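Local coordinates for single-stranded DNA-binding protein 1 (Streptomyces coelicolor, PDB 4DAM) that probably binds single-stranded DNA as a homotetramer, each subunit contributing an OB-fold domain, the part of the longer protein present here, at residues R71-N76 with I110-I115; V39-A44 with V87-R92; I16-V21 with N63-W68; L93-D98 with S104-D109; G79-G84 with I115-A120. The protein carries 1 engineered substitution. All blocks are in the same frame, centred on the assembly; numbering follows the deposited sequence.

Contact 1: R71-N76 with I110-I115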
# COMPACT_ATOMS: atom_id res chain seq x y z
N ARG A 71 -19.52 -11.82 -5.62
CA ARG A 71 -20.60 -10.91 -5.97
C ARG A 71 -20.44 -10.33 -7.39
O ARG A 71 -20.05 -11.07 -8.32
CB ARG A 71 -20.76 -9.85 -4.89
CG ARG A 71 -21.08 -10.49 -3.53
CD ARG A 71 -22.11 -9.67 -2.78
NE ARG A 71 -22.33 -10.13 -1.40
CZ ARG A 71 -22.87 -11.31 -1.07
NH1 ARG A 71 -23.24 -12.20 -2.00
NH2 ARG A 71 -23.03 -11.62 0.21
N GLN A 72 -20.73 -9.05 -7.58
CA GLN A 72 -20.74 -8.49 -8.94
C GLN A 72 -19.35 -8.52 -9.58
O GLN A 72 -19.23 -8.74 -10.78
CB GLN A 72 -21.31 -7.07 -8.98
CG GLN A 72 -21.67 -6.62 -10.38
CD GLN A 72 -22.79 -7.45 -11.01
OE1 GLN A 72 -23.81 -7.73 -10.37
NE2 GLN A 72 -22.58 -7.88 -12.26
N LEU A 73 -18.30 -8.34 -8.77
CA LEU A 73 -16.95 -8.43 -9.30
C LEU A 73 -16.68 -9.82 -9.89
O LEU A 73 -16.07 -9.96 -10.95
CB LEU A 73 -15.91 -8.14 -8.22
CG LEU A 73 -14.43 -8.17 -8.61
CD1 LEU A 73 -14.15 -7.29 -9.81
CD2 LEU A 73 -13.59 -7.74 -7.41
N ALA A 74 -17.12 -10.87 -9.21
CA ALA A 74 -16.98 -12.22 -9.76
C ALA A 74 -17.75 -12.39 -11.08
O ALA A 74 -17.22 -12.96 -12.03
CB ALA A 74 -17.45 -13.24 -8.76
N THR A 75 -19.00 -11.94 -11.12
CA THR A 75 -19.82 -12.05 -12.32
C THR A 75 -19.16 -11.33 -13.50
O THR A 75 -18.95 -11.91 -14.59
CB THR A 75 -21.23 -11.51 -12.03
OG1 THR A 75 -21.81 -12.34 -11.01
CG2 THR A 75 -22.10 -11.51 -13.26
N ASN A 76 -18.72 -10.11 -13.25
CA ASN A 76 -18.06 -9.33 -14.31
C ASN A 76 -16.70 -9.90 -14.73
O ASN A 76 -16.37 -9.97 -15.93
CB ASN A 76 -17.97 -7.86 -13.90
CG ASN A 76 -19.32 -7.20 -13.81
OD1 ASN A 76 -20.34 -7.76 -14.26
ND2 ASN A 76 -19.36 -6.02 -13.19
N ILE A 110 -5.23 -13.07 -2.54
CA ILE A 110 -5.76 -11.72 -2.50
C ILE A 110 -7.28 -11.81 -2.61
O ILE A 110 -7.81 -12.37 -3.56
CB ILE A 110 -5.24 -10.81 -3.65
CG1 ILE A 110 -3.73 -10.70 -3.60
CG2 ILE A 110 -5.90 -9.41 -3.57
CD1 ILE A 110 -3.10 -9.96 -4.78
N ASP A 111 -7.97 -11.33 -1.59
CA ASP A 111 -9.41 -11.21 -1.62
C ASP A 111 -9.73 -9.86 -2.27
O ASP A 111 -9.60 -8.80 -1.64
CB ASP A 111 -9.98 -11.33 -0.20
CG ASP A 111 -9.88 -12.75 0.37
OD1 ASP A 111 -9.61 -13.72 -0.39
OD2 ASP A 111 -10.06 -12.92 1.59
N ALA A 112 -10.09 -9.91 -3.55
CA ALA A 112 -10.14 -8.70 -4.37
C ALA A 112 -11.30 -7.82 -4.08
O ALA A 112 -12.43 -8.30 -3.90
CB ALA A 112 -10.15 -9.04 -5.86
N VAL A 113 -11.02 -6.52 -4.04
CA VAL A 113 -12.02 -5.48 -3.95
C VAL A 113 -12.25 -4.79 -5.31
O VAL A 113 -13.37 -4.37 -5.63
CB VAL A 113 -11.56 -4.43 -2.89
CG1 VAL A 113 -12.48 -3.24 -2.89
CG2 VAL A 113 -11.49 -5.08 -1.52
N ALA A 114 -11.18 -4.68 -6.09
CA ALA A 114 -11.20 -4.02 -7.39
C ALA A 114 -10.27 -4.76 -8.32
O ALA A 114 -9.20 -5.21 -7.90
CB ALA A 114 -10.77 -2.56 -7.24
N ILE A 115 -10.70 -4.94 -9.56
CA ILE A 115 -9.86 -5.53 -10.59
C ILE A 115 -10.14 -4.75 -11.87
O ILE A 115 -11.30 -4.44 -12.17
CB ILE A 115 -10.19 -7.02 -10.89
CG1 ILE A 115 -10.07 -7.90 -9.64
CG2 ILE A 115 -9.25 -7.57 -11.96
CD1 ILE A 115 -10.59 -9.32 -9.80

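Contact 2: V39-A44 with V87-R92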
# COMPACT_ATOMS: atom_id res chain seq x y z
N VAL A 39 -15.21 -16.26 -8.17
CA VAL A 39 -14.22 -16.54 -9.19
C VAL A 39 -12.84 -16.55 -8.58
O VAL A 39 -12.59 -15.85 -7.59
CB VAL A 39 -14.29 -15.46 -10.27
CG1 VAL A 39 -13.68 -14.15 -9.78
CG2 VAL A 39 -13.67 -15.97 -11.56
N ARG A 40 -11.97 -17.40 -9.11
CA ARG A 40 -10.58 -17.44 -8.67
C ARG A 40 -9.70 -17.56 -9.89
O ARG A 40 -10.07 -18.18 -10.90
CB ARG A 40 -10.31 -18.57 -7.70
CG ARG A 40 -10.49 -19.94 -8.23
CD ARG A 40 -9.78 -20.95 -7.36
NE ARG A 40 -10.21 -22.29 -7.72
CZ ARG A 40 -9.66 -23.07 -8.64
NH1 ARG A 40 -8.58 -22.68 -9.31
NH2 ARG A 40 -10.18 -24.26 -8.88
N PHE A 41 -8.53 -16.94 -9.79
CA PHE A 41 -7.50 -17.09 -10.81
C PHE A 41 -6.14 -16.83 -10.21
O PHE A 41 -6.01 -16.16 -9.19
CB PHE A 41 -7.74 -16.18 -12.03
CG PHE A 41 -7.70 -14.72 -11.73
CD1 PHE A 41 -6.53 -14.00 -11.90
CD2 PHE A 41 -8.84 -14.07 -11.31
CE1 PHE A 41 -6.50 -12.63 -11.62
CE2 PHE A 41 -8.82 -12.70 -11.03
CZ PHE A 41 -7.65 -11.99 -11.19
N ARG A 42 -5.11 -17.34 -10.88
CA ARG A 42 -3.74 -17.08 -10.48
C ARG A 42 -3.23 -15.82 -11.13
O ARG A 42 -3.48 -15.58 -12.30
CB ARG A 42 -2.87 -18.26 -10.86
CG ARG A 42 -1.45 -18.28 -10.33
CD ARG A 42 -0.88 -19.66 -10.66
NE ARG A 42 0.47 -19.92 -10.18
CZ ARG A 42 0.81 -20.15 -8.92
NH1 ARG A 42 -0.09 -20.12 -7.94
NH2 ARG A 42 2.08 -20.38 -8.65
N LEU A 43 -2.55 -15.00 -10.35
CA LEU A 43 -1.97 -13.74 -10.80
C LEU A 43 -0.45 -13.80 -10.65
O LEU A 43 0.06 -14.14 -9.58
CB LEU A 43 -2.49 -12.57 -9.96
CG LEU A 43 -1.99 -11.16 -10.30
CD1 LEU A 43 -2.58 -10.67 -11.62
CD2 LEU A 43 -2.29 -10.18 -9.16
N ALA A 44 0.25 -13.47 -11.73
CA ALA A 44 1.72 -13.40 -11.73
C ALA A 44 2.17 -11.96 -11.76
O ALA A 44 1.86 -11.22 -12.70
CB ALA A 44 2.29 -14.13 -12.95
N VAL A 87 -3.53 -7.00 -15.63
CA VAL A 87 -4.56 -6.51 -14.74
C VAL A 87 -3.95 -5.79 -13.54
O VAL A 87 -2.79 -6.02 -13.19
CB VAL A 87 -5.49 -7.65 -14.23
CG1 VAL A 87 -6.27 -8.26 -15.39
CG2 VAL A 87 -4.70 -8.72 -13.50
N VAL A 88 -4.75 -4.91 -12.97
CA VAL A 88 -4.47 -4.30 -11.68
C VAL A 88 -5.49 -4.84 -10.68
O VAL A 88 -6.70 -4.83 -10.96
CB VAL A 88 -4.44 -2.77 -11.74
CG1 VAL A 88 -5.62 -2.15 -12.47
CG2 VAL A 88 -4.32 -2.19 -10.32
N VAL A 89 -5.00 -5.33 -9.55
CA VAL A 89 -5.84 -5.94 -8.52
C VAL A 89 -5.58 -5.22 -7.20
O VAL A 89 -4.43 -5.08 -6.80
CB VAL A 89 -5.53 -7.45 -8.38
CG1 VAL A 89 -6.32 -8.09 -7.20
CG2 VAL A 89 -5.76 -8.19 -9.72
N GLN A 90 -6.65 -4.78 -6.55
CA GLN A 90 -6.57 -4.25 -5.18
C GLN A 90 -7.38 -5.15 -4.28
O GLN A 90 -8.51 -5.51 -4.60
CB GLN A 90 -7.12 -2.84 -5.10
CG GLN A 90 -6.78 -2.17 -3.79
CD GLN A 90 -7.80 -1.11 -3.37
OE1 GLN A 90 -7.44 -0.14 -2.69
NE2 GLN A 90 -9.06 -1.26 -3.79
N GLY A 91 -6.83 -5.52 -3.13
CA GLY A 91 -7.61 -6.30 -2.20
C GLY A 91 -6.85 -6.65 -0.95
O GLY A 91 -5.77 -6.11 -0.71
N ARG A 92 -7.42 -7.54 -0.16
CA ARG A 92 -6.84 -7.89 1.13
C ARG A 92 -5.94 -9.11 0.99
O ARG A 92 -6.35 -10.14 0.44
CB ARG A 92 -7.96 -8.19 2.12
CG ARG A 92 -8.77 -6.96 2.43
CD ARG A 92 -9.84 -7.12 3.47
NE ARG A 92 -11.16 -7.29 2.88
CZ ARG A 92 -11.92 -6.30 2.42
NH1 ARG A 92 -11.53 -5.02 2.46
NH2 ARG A 92 -13.10 -6.59 1.91

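Contact 3: I16-V21 with N63-W68. Engineered in segment 16-21: Ile16 (natural residue Thr).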
# COMPACT_ATOMS: atom_id res chain seq x y z
N ILE A 16 -4.39 -6.22 5.82
CA ILE A 16 -3.28 -5.79 5.01
C ILE A 16 -3.78 -5.65 3.58
O ILE A 16 -4.13 -6.63 2.95
CB ILE A 16 -2.15 -6.83 5.10
CG1 ILE A 16 -1.84 -7.12 6.58
CG2 ILE A 16 -0.91 -6.31 4.37
CD1 ILE A 16 -1.29 -8.50 6.93
N MET A 17 -3.86 -4.41 3.08
CA MET A 17 -4.27 -4.15 1.71
C MET A 17 -3.05 -4.30 0.82
O MET A 17 -1.89 -4.12 1.24
CB MET A 17 -4.83 -2.73 1.56
CG MET A 17 -6.14 -2.45 2.27
SD MET A 17 -7.38 -3.72 2.04
CE MET A 17 -7.73 -3.76 0.20
N ILE A 18 -3.29 -4.71 -0.40
CA ILE A 18 -2.25 -4.81 -1.41
C ILE A 18 -2.82 -4.35 -2.74
O ILE A 18 -4.01 -4.54 -3.01
CB ILE A 18 -1.76 -6.27 -1.49
CG1 ILE A 18 -0.68 -6.51 -2.52
CG2 ILE A 18 -2.88 -7.21 -1.87
CD1 ILE A 18 -0.26 -7.98 -2.48
N CYS A 19 -1.96 -3.75 -3.54
CA CYS A 19 -2.30 -3.48 -4.94
C CYS A 19 -1.22 -4.17 -5.76
O CYS A 19 -0.02 -3.96 -5.53
CB CYS A 19 -2.33 -1.99 -5.20
SG CYS A 19 -2.57 -1.72 -6.98
N ALA A 20 -1.65 -5.05 -6.65
CA ALA A 20 -0.76 -5.95 -7.41
C ALA A 20 -1.07 -5.73 -8.89
O ALA A 20 -2.23 -5.70 -9.30
CB ALA A 20 -1.00 -7.41 -7.02
N VAL A 21 -0.02 -5.48 -9.66
CA VAL A 21 -0.14 -5.25 -11.10
C VAL A 21 0.58 -6.39 -11.77
O VAL A 21 1.79 -6.55 -11.62
CB VAL A 21 0.47 -3.90 -11.46
CG1 VAL A 21 0.32 -3.62 -12.96
CG2 VAL A 21 -0.18 -2.80 -10.63
N ASN A 63 6.14 -12.87 -8.00
CA ASN A 63 5.18 -13.21 -6.96
C ASN A 63 3.94 -13.82 -7.63
O ASN A 63 3.33 -13.20 -8.52
CB ASN A 63 4.70 -11.97 -6.18
CG ASN A 63 5.70 -11.46 -5.13
OD1 ASN A 63 5.64 -10.29 -4.70
ND2 ASN A 63 6.59 -12.32 -4.70
N PHE A 64 3.52 -14.99 -7.15
CA PHE A 64 2.23 -15.57 -7.53
C PHE A 64 1.22 -15.43 -6.41
O PHE A 64 1.54 -15.68 -5.25
CB PHE A 64 2.36 -17.04 -7.90
CG PHE A 64 3.14 -17.26 -9.17
CD1 PHE A 64 4.52 -17.49 -9.13
CD2 PHE A 64 2.52 -17.17 -10.41
CE1 PHE A 64 5.25 -17.68 -10.29
CE2 PHE A 64 3.25 -17.38 -11.57
CZ PHE A 64 4.61 -17.62 -11.51
N PHE A 65 0.01 -15.03 -6.79
CA PHE A 65 -1.12 -14.92 -5.89
C PHE A 65 -2.31 -15.65 -6.45
O PHE A 65 -2.51 -15.72 -7.67
CB PHE A 65 -1.55 -13.47 -5.70
CG PHE A 65 -0.48 -12.56 -5.19
CD1 PHE A 65 0.32 -11.84 -6.07
CD2 PHE A 65 -0.30 -12.39 -3.83
CE1 PHE A 65 1.30 -10.99 -5.60
CE2 PHE A 65 0.67 -11.55 -3.36
CZ PHE A 65 1.49 -10.85 -4.25
N THR A 66 -3.12 -16.21 -5.56
CA THR A 66 -4.45 -16.67 -5.94
C THR A 66 -5.42 -15.54 -5.61
O THR A 66 -5.52 -15.11 -4.46
CB THR A 66 -4.87 -17.92 -5.19
OG1 THR A 66 -3.92 -18.96 -5.47
CG2 THR A 66 -6.24 -18.38 -5.64
N VAL A 67 -6.08 -15.04 -6.63
CA VAL A 67 -7.02 -13.95 -6.50
C VAL A 67 -8.44 -14.49 -6.46
O VAL A 67 -8.86 -15.28 -7.31
CB VAL A 67 -6.91 -12.93 -7.65
CG1 VAL A 67 -7.93 -11.81 -7.49
CG2 VAL A 67 -5.49 -12.37 -7.78
N TRP A 68 -9.18 -14.04 -5.44
CA TRP A 68 -10.56 -14.42 -5.22
C TRP A 68 -11.46 -13.22 -5.35
O TRP A 68 -11.17 -12.17 -4.82
CB TRP A 68 -10.74 -14.98 -3.82
CG TRP A 68 -9.94 -16.21 -3.54
CD1 TRP A 68 -8.63 -16.30 -3.08
CD2 TRP A 68 -10.38 -17.59 -3.72
NE1 TRP A 68 -8.25 -17.61 -2.94
CE2 TRP A 68 -9.27 -18.43 -3.32
CE3 TRP A 68 -11.56 -18.17 -4.14
CZ2 TRP A 68 -9.36 -19.82 -3.33
CZ3 TRP A 68 -11.63 -19.58 -4.16
CH2 TRP A 68 -10.55 -20.37 -3.79

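Contact 4: L93-D98 with S104-D109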
# COMPACT_ATOMS: atom_id res chain seq x y z
N LEU A 93 -4.73 -9.00 1.51
CA LEU A 93 -3.76 -10.08 1.45
C LEU A 93 -3.99 -11.09 2.56
O LEU A 93 -4.10 -10.71 3.73
CB LEU A 93 -2.35 -9.51 1.59
CG LEU A 93 -1.15 -10.48 1.59
CD1 LEU A 93 -1.00 -11.18 0.24
CD2 LEU A 93 0.15 -9.80 2.01
N LYS A 94 -4.04 -12.37 2.19
CA LYS A 94 -4.11 -13.47 3.15
C LYS A 94 -3.00 -14.47 2.87
O LYS A 94 -2.98 -15.11 1.82
CB LYS A 94 -5.49 -14.13 3.10
CG LYS A 94 -6.67 -13.17 3.31
CD LYS A 94 -6.77 -12.70 4.75
CE LYS A 94 -7.66 -11.48 4.99
NZ LYS A 94 -7.78 -11.19 6.46
N VAL A 95 -2.06 -14.57 3.82
CA VAL A 95 -0.93 -15.51 3.74
C VAL A 95 -1.39 -16.78 4.41
O VAL A 95 -1.83 -16.76 5.55
CB VAL A 95 0.34 -14.99 4.49
CG1 VAL A 95 1.47 -16.04 4.52
CG2 VAL A 95 0.79 -13.66 3.90
N ARG A 96 -1.32 -17.88 3.67
CA ARG A 96 -1.90 -19.16 4.12
C ARG A 96 -0.85 -20.28 4.14
O ARG A 96 0.05 -20.26 3.34
CB ARG A 96 -3.06 -19.49 3.18
CG ARG A 96 -4.18 -18.48 3.26
CD ARG A 96 -5.53 -19.03 2.88
NE ARG A 96 -6.62 -18.04 2.78
CZ ARG A 96 -7.37 -17.56 3.77
NH1 ARG A 96 -7.18 -17.93 5.04
NH2 ARG A 96 -8.34 -16.68 3.48
N THR A 97 -0.97 -21.22 5.06
CA THR A 97 -0.08 -22.41 5.10
C THR A 97 -0.95 -23.62 4.84
O THR A 97 -1.99 -23.74 5.48
CB THR A 97 0.63 -22.56 6.50
OG1 THR A 97 2.05 -22.80 6.35
CG2 THR A 97 0.03 -23.71 7.29
N ASP A 98 -0.58 -24.48 3.90
CA ASP A 98 -1.41 -25.63 3.57
C ASP A 98 -0.53 -26.79 3.16
O ASP A 98 0.57 -26.55 2.73
CB ASP A 98 -2.23 -25.31 2.31
CG ASP A 98 -3.01 -23.97 2.38
OD1 ASP A 98 -4.20 -24.08 2.62
OD2 ASP A 98 -2.53 -22.84 2.14
N SER A 104 4.19 -29.03 3.79
CA SER A 104 3.57 -27.79 4.26
C SER A 104 4.21 -26.66 3.50
O SER A 104 5.44 -26.57 3.43
CB SER A 104 3.77 -27.58 5.76
OG SER A 104 3.19 -26.35 6.16
N ARG A 105 3.37 -25.80 2.93
CA ARG A 105 3.82 -24.79 1.97
C ARG A 105 3.06 -23.49 2.20
O ARG A 105 1.85 -23.51 2.35
CB ARG A 105 3.56 -25.19 0.53
CG ARG A 105 4.47 -26.30 0.04
CD ARG A 105 4.03 -26.93 -1.24
NE ARG A 105 4.99 -27.92 -1.73
CZ ARG A 105 4.90 -28.51 -2.92
NH1 ARG A 105 3.93 -28.18 -3.77
NH2 ARG A 105 5.80 -29.43 -3.26
N THR A 106 3.76 -22.37 2.17
CA THR A 106 3.12 -21.06 2.33
C THR A 106 2.80 -20.49 0.98
O THR A 106 3.59 -20.63 0.04
CB THR A 106 4.08 -20.13 3.08
OG1 THR A 106 4.38 -20.71 4.37
CG2 THR A 106 3.51 -18.66 3.25
N SER A 107 1.67 -19.81 0.90
CA SER A 107 1.12 -19.22 -0.33
C SER A 107 0.35 -17.93 0.00
O SER A 107 -0.08 -17.67 1.14
CB SER A 107 0.18 -20.20 -1.07
OG SER A 107 -1.02 -20.44 -0.33
N ALA A 108 0.10 -17.12 -1.02
CA ALA A 108 -0.55 -15.83 -0.85
C ALA A 108 -1.84 -15.70 -1.67
O ALA A 108 -1.87 -15.93 -2.89
CB ALA A 108 0.45 -14.75 -1.22
N ASP A 109 -2.92 -15.34 -0.99
CA ASP A 109 -4.25 -15.08 -1.58
C ASP A 109 -4.50 -13.57 -1.55
O ASP A 109 -4.05 -12.87 -0.63
CB ASP A 109 -5.38 -15.71 -0.78
CG ASP A 109 -5.50 -17.22 -0.93
OD1 ASP A 109 -4.82 -17.86 -1.72
OD2 ASP A 109 -6.33 -17.81 -0.22
O HOH W 1 -8.74 -16.03 0.80
O HOH W 2 -0.43 -22.64 0.84

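Contact 5: G79-G84 with I115-A120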
# COMPACT_ATOMS: atom_id res chain seq x y z
N GLY A 79 -16.67 -12.98 -17.20
CA GLY A 79 -16.84 -12.69 -18.62
C GLY A 79 -15.74 -11.89 -19.30
O GLY A 79 -15.77 -11.68 -20.50
N SER A 80 -14.78 -11.43 -18.51
CA SER A 80 -13.80 -10.44 -18.95
C SER A 80 -12.33 -10.86 -18.91
O SER A 80 -11.54 -10.37 -19.71
CB SER A 80 -14.00 -9.17 -18.10
OG SER A 80 -13.20 -8.10 -18.57
N LEU A 81 -11.96 -11.76 -18.00
CA LEU A 81 -10.55 -12.10 -17.82
C LEU A 81 -10.14 -13.42 -18.47
O LEU A 81 -10.82 -14.43 -18.36
CB LEU A 81 -10.20 -12.17 -16.31
CG LEU A 81 -10.48 -10.92 -15.48
CD1 LEU A 81 -10.03 -11.14 -14.05
CD2 LEU A 81 -9.76 -9.72 -16.06
N ALA A 82 -8.99 -13.39 -19.13
CA ALA A 82 -8.40 -14.57 -19.76
C ALA A 82 -6.89 -14.61 -19.50
O ALA A 82 -6.25 -13.58 -19.22
CB ALA A 82 -8.67 -14.57 -21.29
N VAL A 83 -6.31 -15.79 -19.65
CA VAL A 83 -4.87 -15.96 -19.48
C VAL A 83 -4.10 -14.97 -20.34
O VAL A 83 -4.40 -14.76 -21.53
CB VAL A 83 -4.40 -17.40 -19.81
CG1 VAL A 83 -2.86 -17.46 -19.91
CG2 VAL A 83 -4.90 -18.36 -18.76
N GLY A 84 -3.09 -14.37 -19.72
CA GLY A 84 -2.26 -13.38 -20.37
C GLY A 84 -2.67 -11.94 -20.16
O GLY A 84 -1.85 -11.03 -20.36
N ILE A 115 -10.70 -4.94 -9.56
CA ILE A 115 -9.86 -5.53 -10.59
C ILE A 115 -10.14 -4.75 -11.87
O ILE A 115 -11.30 -4.44 -12.17
CB ILE A 115 -10.19 -7.02 -10.89
CG1 ILE A 115 -10.07 -7.90 -9.64
CG2 ILE A 115 -9.25 -7.57 -11.96
CD1 ILE A 115 -10.59 -9.32 -9.80
N GLY A 116 -9.10 -4.45 -12.61
CA GLY A 116 -9.29 -3.81 -13.93
C GLY A 116 -8.24 -4.26 -14.91
O GLY A 116 -7.13 -4.60 -14.52
N HIS A 117 -8.61 -4.29 -16.19
CA HIS A 117 -7.62 -4.46 -17.24
C HIS A 117 -6.69 -3.27 -17.22
O HIS A 117 -7.16 -2.13 -17.17
CB HIS A 117 -8.31 -4.54 -18.60
CG HIS A 117 -9.06 -5.82 -18.82
ND1 HIS A 117 -8.44 -6.97 -19.21
CD2 HIS A 117 -10.39 -6.14 -18.64
CE1 HIS A 117 -9.38 -7.95 -19.29
NE2 HIS A 117 -10.54 -7.45 -18.95
N ASP A 118 -5.39 -3.51 -17.24
CA ASP A 118 -4.40 -2.43 -17.09
C ASP A 118 -4.18 -1.72 -18.42
O ASP A 118 -3.65 -2.31 -19.38
CB ASP A 118 -3.09 -2.99 -16.58
CG ASP A 118 -2.05 -1.89 -16.24
OD1 ASP A 118 -2.35 -0.67 -16.34
OD2 ASP A 118 -0.91 -2.30 -15.86
N LEU A 119 -4.58 -0.47 -18.47
CA LEU A 119 -4.42 0.37 -19.67
C LEU A 119 -2.97 0.72 -19.98
O LEU A 119 -2.69 1.23 -21.06
CB LEU A 119 -5.25 1.64 -19.53
CG LEU A 119 -6.78 1.47 -19.46
CD1 LEU A 119 -7.51 2.68 -18.90
CD2 LEU A 119 -7.33 1.02 -20.82
N ALA A 120 -2.05 0.45 -19.06
CA ALA A 120 -0.63 0.71 -19.32
C ALA A 120 -0.02 -0.28 -20.32
O ALA A 120 1.00 0.03 -20.94
CB ALA A 120 0.19 0.67 -18.03

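Contact 1: R71-N76 with I110-I115
This is an apolar helix-on-barrel contact: Leu73, near the start of helix 71-80, lies against the corner where strand 103-112 gives way to strand 114-117, at one end of the OB-fold barrel. No hydrogen bond joins the two segments, and about 151 Å² of surface is buried between them, most of it on Leu73. A chi1 of -179° swings CG of the leucine away from its own backbone N and points the fork at the corner. CD2 enters the corner itself, 3.7 Å from Ala112 O and 3.8 Å from Val113 O, and also lies 4.0 Å from Ala112 CB. Both methyls flank the CG1-CD1 arm of Ile115, the residue beyond the bend: Leu73 CD1 and Leu73 CD2 are each 4.1 Å from Ile115 CD1. The two side chains cross at about a right angle, so that the leucine fork lies over that arm. The corner at Val113 goes with this arrangement: Ala112 and Ile115 direct their CB atoms toward the helix, while those of Val113 and Ala114 point away. Val113 and Ala114 together face Gln90 of strand 86-100, a classic beta bulge. Around the contact, Ala74 rests on Val39 and Ile115 on Phe41, both of strand 36-51, and Ala112 packs on Val67 of strand 56-70, while Leu119 of a second subunit also packs on Leu73.

Contact 2: V39-A44 with V87-R92
Leu43 meets Val87 and Val89 through methyl groups alone, across the interior of the barrel. The aliphatic pairs come first. Leu43 CD1 lies 3.4 Å from Val87 CG2, tighter than usual van der Waals contact, and Leu43 CD2 lies 4.0 Å from Val89 CG2. The leucine thus gives one branch to each valine, sliding past both in the opposite sense; its chi1 of 180° sets CG opposite the backbone N and carries the fork across the barrel interior toward the valines.

The aromatic part is lighter: Phe41 CZ stands 4.5 Å from Val89 CG2, and that methyl meets the ring at its edge, near the ring plane. Val89 CG2 is therefore shared by the leucine and the phenylalanine.

Backbone geometry sets the limits of the contact. The short strand axes pass 9.5 Å apart at an angle of 106°, so these are facing walls of the barrel rather than paired neighbours, and no hydrogen bond crosses. Leu81 touches both Phe41 and Val87, and Ala20 touches Leu43. With all four touching residues buried, the contact implies cohesion by hydrophobic packing and shape fit, made by carbon atoms only, with no polar group to fix a direction.

Contact 3: I16-V21 with N63-W68
Ile18 and Ala20 of strand 17-33 reach inward to the ring of Phe65 on strand 56-70, from another wall of the same barrel. The isoleucine is fully extended: chi1 of 179° directs CG1 away from the backbone N and chi2 of 178° continues the line, so CD1 is the atom that arrives. It lies 3.8 Å from Phe65 CE2 and equally near Phe65 CZ, spanning one bond of the ring. The price of this pose is that CG2 stands between the backbone N and the carbonyl carbon.

Phe65 comes from the opposite direction, its CG beside the backbone N and opposite the carbonyl carbon (chi1 -57°). Ala20 CB, 4.5 Å from Phe65 CE1, adds a lighter touch on the other side of the ring from CE2. Both aliphatic groups approach the ring obliquely.

The nearest CA atoms, those of Ala20 and Phe65, are 9.1 Å apart, too far for backbone pairing; side chains alone bridge the strands. Phe65 is also packed by Ala108, Ile110 and Leu93, and Ile16 of a third subunit, an engineered residue, packs on Ile18 and Ala20. With no hydrogen bond across it, the contact implies a ring held in place by the fit of surrounding hydrocarbon.

Contact 4: L93-D98 with S104-D109
Strands 93-98 and 104-109 run antiparallel, their axes 4.7 Å apart at closest, with Val95-Ala108 and Thr97-Thr106 as non-hydrogen-bonded pairs between the doubly bonded pairs Lys94-Asp109, Arg96-Ser107 and Asp98-Arg105, in which Lys94 N to Asp109 O and Arg96 N to Ser107 O are both nearly straight, at 177°.

On the face bearing Lys94, Arg96 and Asp109, Arg96, extended from CG to NE, slants back toward the start of its strand to meet Asp109, diagonal to it on the other strand, and forms a salt bridge, NE to Asp109 OD2, of 3.0 Å. The oxygen lies in the guanidinium plane but is approached from above the carboxylate plane, and the two planes stand 64° apart. A water joins the same groups, 2.8 Å from Arg96 NH2 and 3.2 Å from Asp109 OD2, while Lys94 CB lies over one guanidinium face. A leucine in place of Arg96 would probably leave Asp109 OD2 without its charged mate and break the water link. Farther out, a second water sits among Asp98 OD2, Ser107 OG and Arg105 O.

These strands form a beta hairpin projecting from the OB-fold barrel, and a third subunit meets it: His61 of that chain bonds to Val95 O. Lys94 NZ turns away to a salt bridge with Glu15, and Arg105 pairs with Glu101.

On the other face, Val95 CG1 packs 3.6 Å from Thr106 CG2, the two side chains crossing obliquely. Nearer the barrel, Leu93 CD1 touches Ala108 CB at 4.1 Å.

Contact 5: G79-G84 with I115-A120
A polar junction between the C-terminal end of helix 71-80 and the barrel's edge strand 114-117 is made by Ser80 and His117, with Leu81 and Ile115 packed beside them. The polar part is gathered on one ring nitrogen. In the conformer of Ser80 described, one of two, Ser80 OG lies 2.8 Å from His117 NE2, near the plane of the imidazole and at its edge, in a hydrogen bond whose donor may be either group. The serine also offers its carbonyl: Ser80 O is 3.2 Å from His117 NE2, a weak bond bent to 121°. A chi1 of -173° in that conformer is what turns the hydroxyl to the histidine.

Hydrocarbon packs alongside. Leu81 CD2 comes obliquely to the imidazole, 3.7 Å from His117 CE1, and Leu81 CD1 touches Ile115 CG2 at 4.2 Å. Replacing His117 with an alanine would probably cost Ser80 its imidazole partner and Leu81 CD2 the ring beside it.

Past the strand, Asp118 closes an Asx turn with Ala120 N. Leu119 of a second subunit packs on Ser80, so the site borders a subunit interface. The layout is that of the OB-fold, in which a helix lies between the third and fourth barrel strands; here Ser80 and Leu81 join the end of that helix to the final strand.

In the fold
Contacts 2 and 3 form the centre of the barrel: their centres are 5 Å apart, and Leu43 N to Phe65 O and Ala20 N to Val89 O, each 2.8 Å, are probable hydrogen bonds between them. Contact 1 lies about 9 Å from contact 2, centre to centre, and shares Ile115 with contact 5, so helix 71-80 and the loop after it both pack on strand 114-117. Contact 5 meets contact 2 through Leu81. Contact 4 stands apart on the projecting hairpin, about 24 Å from contact 5 between centres and on the opposite side of the chain's centre. Contacts 1, 2, 3 and 5 touch the second subunit, and 3 and 4 the third.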